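PDB 5TSE: LPS-assembly lipoprotein LptE from Acinetobacter baumannii, which probably works with LptD in assembling lipopolysaccharide at the outer-membrane surface, binding the lipid and helping LptD to assemble properly. Local coordinates for residues L67-F78 and P91-Y102. Sequence-based numbering, arbitrary orientation.
With FMT (formic acid), chain D.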
ATOM      1  N   LEU A  67       1.664 -28.599  -6.039  1.00 78.27           N
ATOM      2  CA  LEU A  67       1.432 -28.723  -4.606  1.00 78.51           C
ATOM      3  C   LEU A  67       0.383 -27.683  -4.206  1.00 72.08           C
ATOM      4  O   LEU A  67      -0.008 -26.848  -5.028  1.00 70.00           O
ATOM      5  CB  LEU A  67       2.749 -28.523  -3.842  1.00 82.18           C
ATOM      6  CG  LEU A  67       3.583 -27.236  -4.035  1.00 83.03           C
ATOM      7  CD1 LEU A  67       2.924 -26.002  -3.432  1.00 81.28           C
ATOM      8  CD2 LEU A  67       4.968 -27.441  -3.418  1.00 87.63           C
ATOM      9  N   THR A  68      -0.070 -27.740  -2.954  1.00 67.31           N
ATOM     10  CA  THR A  68      -1.064 -26.802  -2.433  1.00 63.54           C
ATOM     11  C   THR A  68      -0.346 -25.596  -1.834  1.00 59.05           C
ATOM     12  O   THR A  68       0.502 -25.749  -0.976  1.00 56.52           O
ATOM     13  CB  THR A  68      -1.963 -27.470  -1.380  1.00 64.17           C
ATOM     14  OG1 THR A  68      -2.611 -28.596  -1.971  1.00 70.53           O
ATOM     15  CG2 THR A  68      -3.029 -26.497  -0.878  1.00 64.11           C
ATOM     16  N   GLU A  69      -0.733 -24.399  -2.263  1.00 58.34           N
ATOM     17  CA  GLU A  69      -0.084 -23.165  -1.841  1.00 59.29           C
ATOM     18  C   GLU A  69      -1.023 -22.069  -1.308  1.00 56.88           C
ATOM     19  O   GLU A  69      -2.036 -21.746  -1.935  1.00 57.44           O
ATOM     20  CB  GLU A  69       0.698 -22.646  -3.049  1.00 61.30           C
ATOM     21  CG  GLU A  69       1.358 -21.291  -2.891  1.00 61.46           C
ATOM     22  CD  GLU A  69       2.305 -20.982  -4.040  1.00 66.33           C
ATOM     23  OE1 GLU A  69       3.166 -21.841  -4.341  1.00 74.27           O
ATOM     24  OE2 GLU A  69       2.227 -19.872  -4.607  1.00 62.82           O
ATOM     25  N   VAL A  70      -0.665 -21.500  -0.161  1.00 52.72           N
ATOM     26  CA  VAL A  70      -1.422 -20.406   0.445  1.00 51.98           C
ATOM     27  C   VAL A  70      -0.738 -19.095   0.084  1.00 51.84           C
ATOM     28  O   VAL A  70       0.392 -18.873   0.495  1.00 53.24           O
ATOM     29  CB  VAL A  70      -1.483 -20.515   1.979  1.00 51.09           C
ATOM     30  CG1 VAL A  70      -2.197 -19.304   2.576  1.00 51.31           C
ATOM     31  CG2 VAL A  70      -2.191 -21.795   2.392  1.00 53.69           C
ATOM     32  N   LEU A  71      -1.432 -18.224  -0.657  1.00 50.99           N
ATOM     33  CA  LEU A  71      -0.880 -16.945  -1.084  1.00 49.93           C
ATOM     34  C   LEU A  71      -1.615 -15.765  -0.436  1.00 50.96           C
ATOM     35  O   LEU A  71      -2.832 -15.612  -0.578  1.00 53.78           O
ATOM     36  CB  LEU A  71      -0.872 -16.857  -2.611  1.00 50.65           C
ATOM     37  CG  LEU A  71      -0.303 -15.580  -3.262  1.00 51.04           C
ATOM     38  CD1 LEU A  71       0.178 -15.823  -4.675  1.00 52.56           C
ATOM     39  CD2 LEU A  71      -1.279 -14.408  -3.219  1.00 51.07           C
ATOM     40  N   LEU A  72      -0.847 -14.937   0.271  1.00 49.08           N
ATOM     41  CA  LEU A  72      -1.363 -13.786   0.993  1.00 50.61           C
ATOM     42  C   LEU A  72      -1.093 -12.541   0.163  1.00 48.85           C
ATOM     43  O   LEU A  72       0.056 -12.161  -0.037  1.00 52.25           O
ATOM     44  CB  LEU A  72      -0.689 -13.709   2.356  1.00 52.01           C
ATOM     45  CG  LEU A  72      -0.828 -15.009   3.186  1.00 56.33           C
ATOM     46  CD1 LEU A  72       0.087 -14.999   4.391  1.00 59.49           C
ATOM     47  CD2 LEU A  72      -2.262 -15.258   3.625  1.00 56.46           C
ATOM     48  N   ARG A  73      -2.150 -11.924  -0.345  1.00 50.18           N
ATOM     49  CA  ARG A  73      -1.993 -10.745  -1.170  1.00 52.50           C
ATOM     50  C   ARG A  73      -2.659  -9.529  -0.577  1.00 50.08           C
ATOM     51  O   ARG A  73      -3.641  -9.647   0.141  1.00 45.93           O
ATOM     52  CB  ARG A  73      -2.622 -10.993  -2.546  1.00 56.86           C
ATOM     53  CG  ARG A  73      -2.549  -9.810  -3.513  1.00 61.16           C
ATOM     54  CD  ARG A  73      -3.099 -10.121  -4.910  1.00 65.09           C
ATOM     55  NE  ARG A  73      -2.498 -11.329  -5.449  1.00 70.58           N
ATOM     56  CZ  ARG A  73      -1.250 -11.427  -5.909  1.00 74.54           C
ATOM     57  NH1 ARG A  73      -0.410 -10.387  -5.892  1.00 73.64           N
ATOM     58  NH2 ARG A  73      -0.825 -12.596  -6.372  1.00 77.76           N
ATOM     59  N   LEU A  74      -2.109  -8.364  -0.916  1.00 48.54           N
ATOM     60  CA  LEU A  74      -2.701  -7.086  -0.561  1.00 46.39           C
ATOM     61  C   LEU A  74      -2.641  -6.233  -1.818  1.00 44.96           C
ATOM     62  O   LEU A  74      -1.598  -6.095  -2.440  1.00 42.91           O
ATOM     63  CB  LEU A  74      -1.995  -6.410   0.615  1.00 46.72           C
ATOM     64  CG  LEU A  74      -2.621  -5.093   1.107  1.00 46.35           C
ATOM     65  CD1 LEU A  74      -4.136  -5.180   1.249  1.00 46.05           C
ATOM     66  CD2 LEU A  74      -1.988  -4.672   2.429  1.00 45.82           C
ATOM     67  N   THR A  75      -3.783  -5.687  -2.201  1.00 45.79           N
ATOM     68  CA  THR A  75      -3.883  -4.873  -3.398  1.00 47.78           C
ATOM     69  C   THR A  75      -4.423  -3.501  -3.026  1.00 48.47           C
ATOM     70  O   THR A  75      -5.373  -3.402  -2.257  1.00 51.28           O
ATOM     71  CB  THR A  75      -4.820  -5.567  -4.391  1.00 48.44           C
ATOM     72  OG1 THR A  75      -4.285  -6.873  -4.679  1.00 49.93           O
ATOM     73  CG2 THR A  75      -4.982  -4.754  -5.664  1.00 49.88           C
ATOM     74  N   VAL A  76      -3.813  -2.445  -3.551  1.00 51.89           N
ATOM     75  CA  VAL A  76      -4.268  -1.073  -3.248  1.00 55.18           C
ATOM     76  C   VAL A  76      -4.325  -0.174  -4.484  1.00 55.99           C
ATOM     77  O   VAL A  76      -3.393  -0.144  -5.284  1.00 59.43           O
ATOM     78  CB  VAL A  76      -3.378  -0.387  -2.170  1.00 53.24           C
ATOM     79  CG1 VAL A  76      -3.698   1.097  -2.047  1.00 55.94           C
ATOM     80  CG2 VAL A  76      -3.553  -1.049  -0.823  1.00 51.74           C
ATOM     81  N   THR A  77      -5.438   0.543  -4.625  1.00 57.18           N
ATOM     82  CA  THR A  77      -5.628   1.517  -5.698  1.00 56.89           C
ATOM     83  C   THR A  77      -5.635   2.873  -5.006  1.00 56.10           C
ATOM     84  O   THR A  77      -6.324   3.071  -4.006  1.00 56.87           O
ATOM     85  CB  THR A  77      -6.925   1.277  -6.490  1.00 59.68           C
ATOM     86  OG1 THR A  77      -6.874  -0.022  -7.111  1.00 60.28           O
ATOM     87  CG2 THR A  77      -7.115   2.342  -7.578  1.00 58.81           C
ATOM     88  N   PHE A  78      -4.845   3.804  -5.510  1.00 61.33           N
ATOM     89  CA  PHE A  78      -4.774   5.122  -4.913  1.00 59.00           C
ATOM     90  C   PHE A  78      -4.474   6.194  -5.949  1.00 61.58           C
ATOM     91  O   PHE A  78      -3.917   5.916  -7.012  1.00 65.68           O
ATOM     92  CB  PHE A  78      -3.686   5.141  -3.845  1.00 56.61           C
ATOM     93  CG  PHE A  78      -2.295   5.087  -4.401  1.00 59.45           C
ATOM     94  CD1 PHE A  78      -1.703   3.868  -4.724  1.00 60.41           C
ATOM     95  CD2 PHE A  78      -1.566   6.259  -4.599  1.00 63.25           C
ATOM     96  CE1 PHE A  78      -0.418   3.820  -5.238  1.00 62.40           C
ATOM     97  CE2 PHE A  78      -0.275   6.216  -5.111  1.00 64.69           C
ATOM     98  CZ  PHE A  78       0.299   4.996  -5.434  1.00 65.15           C
ATOM     99  N   PRO A  91      -5.789   6.966 -11.049  1.00 72.59           N
ATOM    100  CA  PRO A  91      -5.600   5.919 -10.048  1.00 68.49           C
ATOM    101  C   PRO A  91      -4.454   4.981 -10.423  1.00 70.64           C
ATOM    102  O   PRO A  91      -4.166   4.801 -11.588  1.00 73.73           O
ATOM    103  CB  PRO A  91      -6.936   5.162 -10.039  1.00 69.12           C
ATOM    104  CG  PRO A  91      -7.920   6.024 -10.746  1.00 71.23           C
ATOM    105  CD  PRO A  91      -7.156   6.984 -11.608  1.00 73.86           C
ATOM    106  N   ARG A  92      -3.803   4.423  -9.415  1.00 71.39           N
ATOM    107  CA  ARG A  92      -2.699   3.495  -9.585  1.00 70.81           C
ATOM    108  C   ARG A  92      -2.971   2.300  -8.672  1.00 66.90           C
ATOM    109  O   ARG A  92      -3.201   2.490  -7.483  1.00 63.42           O
ATOM    110  CB  ARG A  92      -1.398   4.192  -9.200  1.00 72.64           C
ATOM    111  CG  ARG A  92      -0.192   3.282  -9.049  1.00 76.65           C
ATOM    112  CD  ARG A  92       0.166   2.526 -10.323  1.00 81.99           C
ATOM    113  NE  ARG A  92       0.592   3.411 -11.403  1.00 86.94           N
ATOM    114  CZ  ARG A  92       1.001   2.998 -12.597  1.00 90.50           C
ATOM    115  NH1 ARG A  92       1.051   1.699 -12.885  1.00 95.64           N
ATOM    116  NH2 ARG A  92       1.369   3.886 -13.510  1.00 94.60           N
ATOM    117  N   THR A  93      -2.949   1.089  -9.238  1.00 63.37           N
ATOM    118  CA  THR A  93      -3.208  -0.153  -8.511  1.00 62.43           C
ATOM    119  C   THR A  93      -1.918  -0.953  -8.299  1.00 62.16           C
ATOM    120  O   THR A  93      -1.279  -1.350  -9.268  1.00 66.89           O
ATOM    121  CB  THR A  93      -4.231  -1.017  -9.287  1.00 66.15           C
ATOM    122  OG1 THR A  93      -5.471  -0.303  -9.382  1.00 70.08           O
ATOM    123  CG2 THR A  93      -4.487  -2.357  -8.598  1.00 63.87           C
ATOM    124  N   LEU A  94      -1.541  -1.192  -7.039  1.00 56.25           N
ATOM    125  CA  LEU A  94      -0.324  -1.951  -6.714  1.00 55.46           C
ATOM    126  C   LEU A  94      -0.670  -3.176  -5.889  1.00 54.98           C
ATOM    127  O   LEU A  94      -1.728  -3.245  -5.293  1.00 55.17           O
ATOM    128  CB  LEU A  94       0.667  -1.103  -5.931  1.00 53.73           C
ATOM    129  CG  LEU A  94       1.018   0.252  -6.526  1.00 55.77           C
ATOM    130  CD1 LEU A  94       2.119   0.899  -5.695  1.00 53.97           C
ATOM    131  CD2 LEU A  94       1.445   0.115  -7.979  1.00 61.25           C
ATOM    132  N   THR A  95       0.249  -4.130  -5.835  1.00 54.26           N
ATOM    133  CA  THR A  95      -0.001  -5.345  -5.110  1.00 53.66           C
ATOM    134  C   THR A  95       1.280  -5.951  -4.573  1.00 52.85           C
ATOM    135  O   THR A  95       2.343  -5.808  -5.169  1.00 54.84           O
ATOM    136  CB  THR A  95      -0.720  -6.373  -6.015  1.00 56.99           C
ATOM    137  OG1 THR A  95      -1.183  -7.473  -5.232  1.00 54.52           O
ATOM    138  CG2 THR A  95       0.197  -6.895  -7.127  1.00 61.11           C
ATOM    139  N   ALA A  96       1.176  -6.605  -3.430  1.00 50.09           N
ATOM    140  CA  ALA A  96       2.322  -7.284  -2.828  1.00 52.81           C
ATOM    141  C   ALA A  96       1.823  -8.645  -2.425  1.00 51.78           C
ATOM    142  O   ALA A  96       0.644  -8.801  -2.121  1.00 53.28           O
ATOM    143  CB  ALA A  96       2.841  -6.523  -1.624  1.00 53.06           C
ATOM    144  N   ALA A  97       2.713  -9.630  -2.407  1.00 52.90           N
ATOM    145  CA  ALA A  97       2.312 -10.972  -2.073  1.00 49.40           C
ATOM    146  C   ALA A  97       3.448 -11.870  -1.636  1.00 50.45           C
ATOM    147  O   ALA A  97       4.571 -11.726  -2.092  1.00 54.11           O
ATOM    148  CB  ALA A  97       1.642 -11.591  -3.291  1.00 51.61           C
ATOM    149  N   ARG A  98       3.123 -12.809  -0.757  1.00 48.32           N
ATOM    150  CA  ARG A  98       4.052 -13.830  -0.311  1.00 50.22           C
ATOM    151  C   ARG A  98       3.239 -15.106  -0.186  1.00 51.85           C
ATOM    152  O   ARG A  98       2.044 -15.051   0.130  1.00 54.38           O
ATOM    153  CB  ARG A  98       4.663 -13.490   1.049  1.00 50.39           C
ATOM    154  CG  ARG A  98       5.556 -12.271   1.090  1.00 49.26           C
ATOM    155  CD  ARG A  98       6.776 -12.416   0.200  1.00 50.27           C
ATOM    156  NE  ARG A  98       7.707 -11.306   0.418  1.00 51.51           N
ATOM    157  CZ  ARG A  98       7.606 -10.092  -0.118  1.00 53.19           C
ATOM    158  NH1 ARG A  98       6.587  -9.758  -0.910  1.00 54.16           N
ATOM    159  NH2 ARG A  98       8.530  -9.176   0.166  1.00 55.62           N
ATOM    160  N   SER A  99       3.859 -16.248  -0.460  1.00 54.44           N
ATOM    161  CA  SER A  99       3.178 -17.538  -0.322  1.00 56.45           C
ATOM    162  C   SER A  99       4.093 -18.609   0.217  1.00 57.29           C
ATOM    163  O   SER A  99       5.296 -18.552   0.025  1.00 58.58           O
ATOM    164  CB  SER A  99       2.611 -18.010  -1.662  1.00 59.83           C
ATOM    165  OG  SER A  99       3.628 -18.164  -2.625  1.00 58.13           O
ATOM    166  N   TYR A 100       3.500 -19.601   0.874  1.00 57.77           N
ATOM    167  CA  TYR A 100       4.237 -20.734   1.416  1.00 56.43           C
ATOM    168  C   TYR A 100       3.538 -22.038   0.985  1.00 59.19           C
ATOM    169  O   TYR A 100       2.377 -22.027   0.548  1.00 57.11           O
ATOM    170  CB  TYR A 100       4.330 -20.639   2.947  1.00 53.86           C
ATOM    171  CG  TYR A 100       3.011 -20.762   3.687  1.00 53.52           C
ATOM    172  CD1 TYR A 100       2.167 -19.682   3.827  1.00 52.08           C
ATOM    173  CD2 TYR A 100       2.626 -21.964   4.267  1.00 58.80           C
ATOM    174  CE1 TYR A 100       0.972 -19.790   4.513  1.00 54.19           C
ATOM    175  CE2 TYR A 100       1.421 -22.084   4.951  1.00 59.51           C
ATOM    176  CZ  TYR A 100       0.604 -20.987   5.075  1.00 56.94           C
ATOM    177  OH  TYR A 100      -0.597 -21.099   5.747  1.00 61.15           O
ATOM    178  N   GLN A 101       4.249 -23.152   1.106  1.00 61.43           N
ATOM    179  CA  GLN A 101       3.691 -24.451   0.749  1.00 65.66           C
ATOM    180  C   GLN A 101       2.814 -24.965   1.885  1.00 66.50           C
ATOM    181  O   GLN A 101       3.294 -25.146   3.002  1.00 65.44           O
ATOM    182  CB  GLN A 101       4.806 -25.465   0.478  1.00 67.07           C
ATOM    183  CG  GLN A 101       4.292 -26.862   0.102  1.00 74.77           C
ATOM    184  CD  GLN A 101       5.377 -27.931   0.051  1.00 77.10           C
ATOM    185  OE1 GLN A 101       6.575 -27.639   0.140  1.00 79.72           O
ATOM    186  NE2 GLN A 101       4.953 -29.185  -0.089  1.00 80.56           N
ATOM    187  N   TYR A 102       1.530 -25.188   1.610  1.00 71.61           N
ATOM    188  CA  TYR A 102       0.643 -25.759   2.619  1.00 79.23           C
ATOM    189  C   TYR A 102       1.097 -27.206   2.817  1.00 85.89           C
ATOM    190  O   TYR A 102       1.313 -27.936   1.845  1.00 84.02           O
ATOM    191  CB  TYR A 102      -0.822 -25.710   2.186  1.00 87.35           C
ATOM    192  CG  TYR A 102      -1.756 -26.493   3.090  1.00 97.33           C
ATOM    193  CD1 TYR A 102      -2.275 -25.931   4.261  1.00101.15           C
ATOM    194  CD2 TYR A 102      -2.121 -27.803   2.770  1.00107.03           C
ATOM    195  CE1 TYR A 102      -3.134 -26.655   5.086  1.00107.09           C
ATOM    196  CE2 TYR A 102      -2.972 -28.536   3.585  1.00114.57           C
ATOM    197  CZ  TYR A 102      -3.480 -27.964   4.740  1.00115.03           C
ATOM    198  OH  TYR A 102      -4.329 -28.707   5.541  1.00120.15           O
TER
HETATM  199  C   FMT D 201      -8.518  -3.085  -5.497  1.00 80.74           C
HETATM  200  O1  FMT D 201      -8.049  -2.132  -6.093  1.00 76.78           O
HETATM  201  O2  FMT D 201      -8.077  -3.350  -4.273  1.00 80.86           O
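Leu-67 lays its CD2 methyl against the amide end of Gln-101, 3.5 Å from CD, crossing it at about a right angle. At Thr-68 the carbonyl O accepts a hydrogen bond from the backbone N of Tyr-102. The extended Glu-69 reaches diagonally to Ser-99, whose OG gives OE2 a weak hydrogen bond. Val-70 lies alongside the Tyr-100 ring, CB 3.6 Å from CE1; a chi1 of 66° swings this ring toward the valine, and its OH is hydrogen-bonded to Glu-114. From Val-70 to Phe-78, paired backbone bonds at every second residue build a long antiparallel beta hairpin, strand 92-101 forming one margin of the sheet. Arg-73, bent at chi3 (-51°), brings NH1 to Thr-95 OG1 (3.1 Å), nearly in the guanidinium plane, while Ala-97 CB covers one face of the group. That hydroxyl in turn donates to Leu-74 O from above the carbonyl plane, joining Ala-96 N as a second donor. On the opposite face of the sheet from Arg-73, Leu-74 and Val-76 pack against Val-121 and Leu-125 of helix 110-134; Arg-98 there salt-bridges Asp-124. Thr-77 OG1 accepts from Thr-93 OG1 at 2.7 Å and donates to O1 of formic acid, probably from the crystallisation liquor. The Phe-78 ring carries Arg-92 CB over one face and Leu-94 CD1 at its edge.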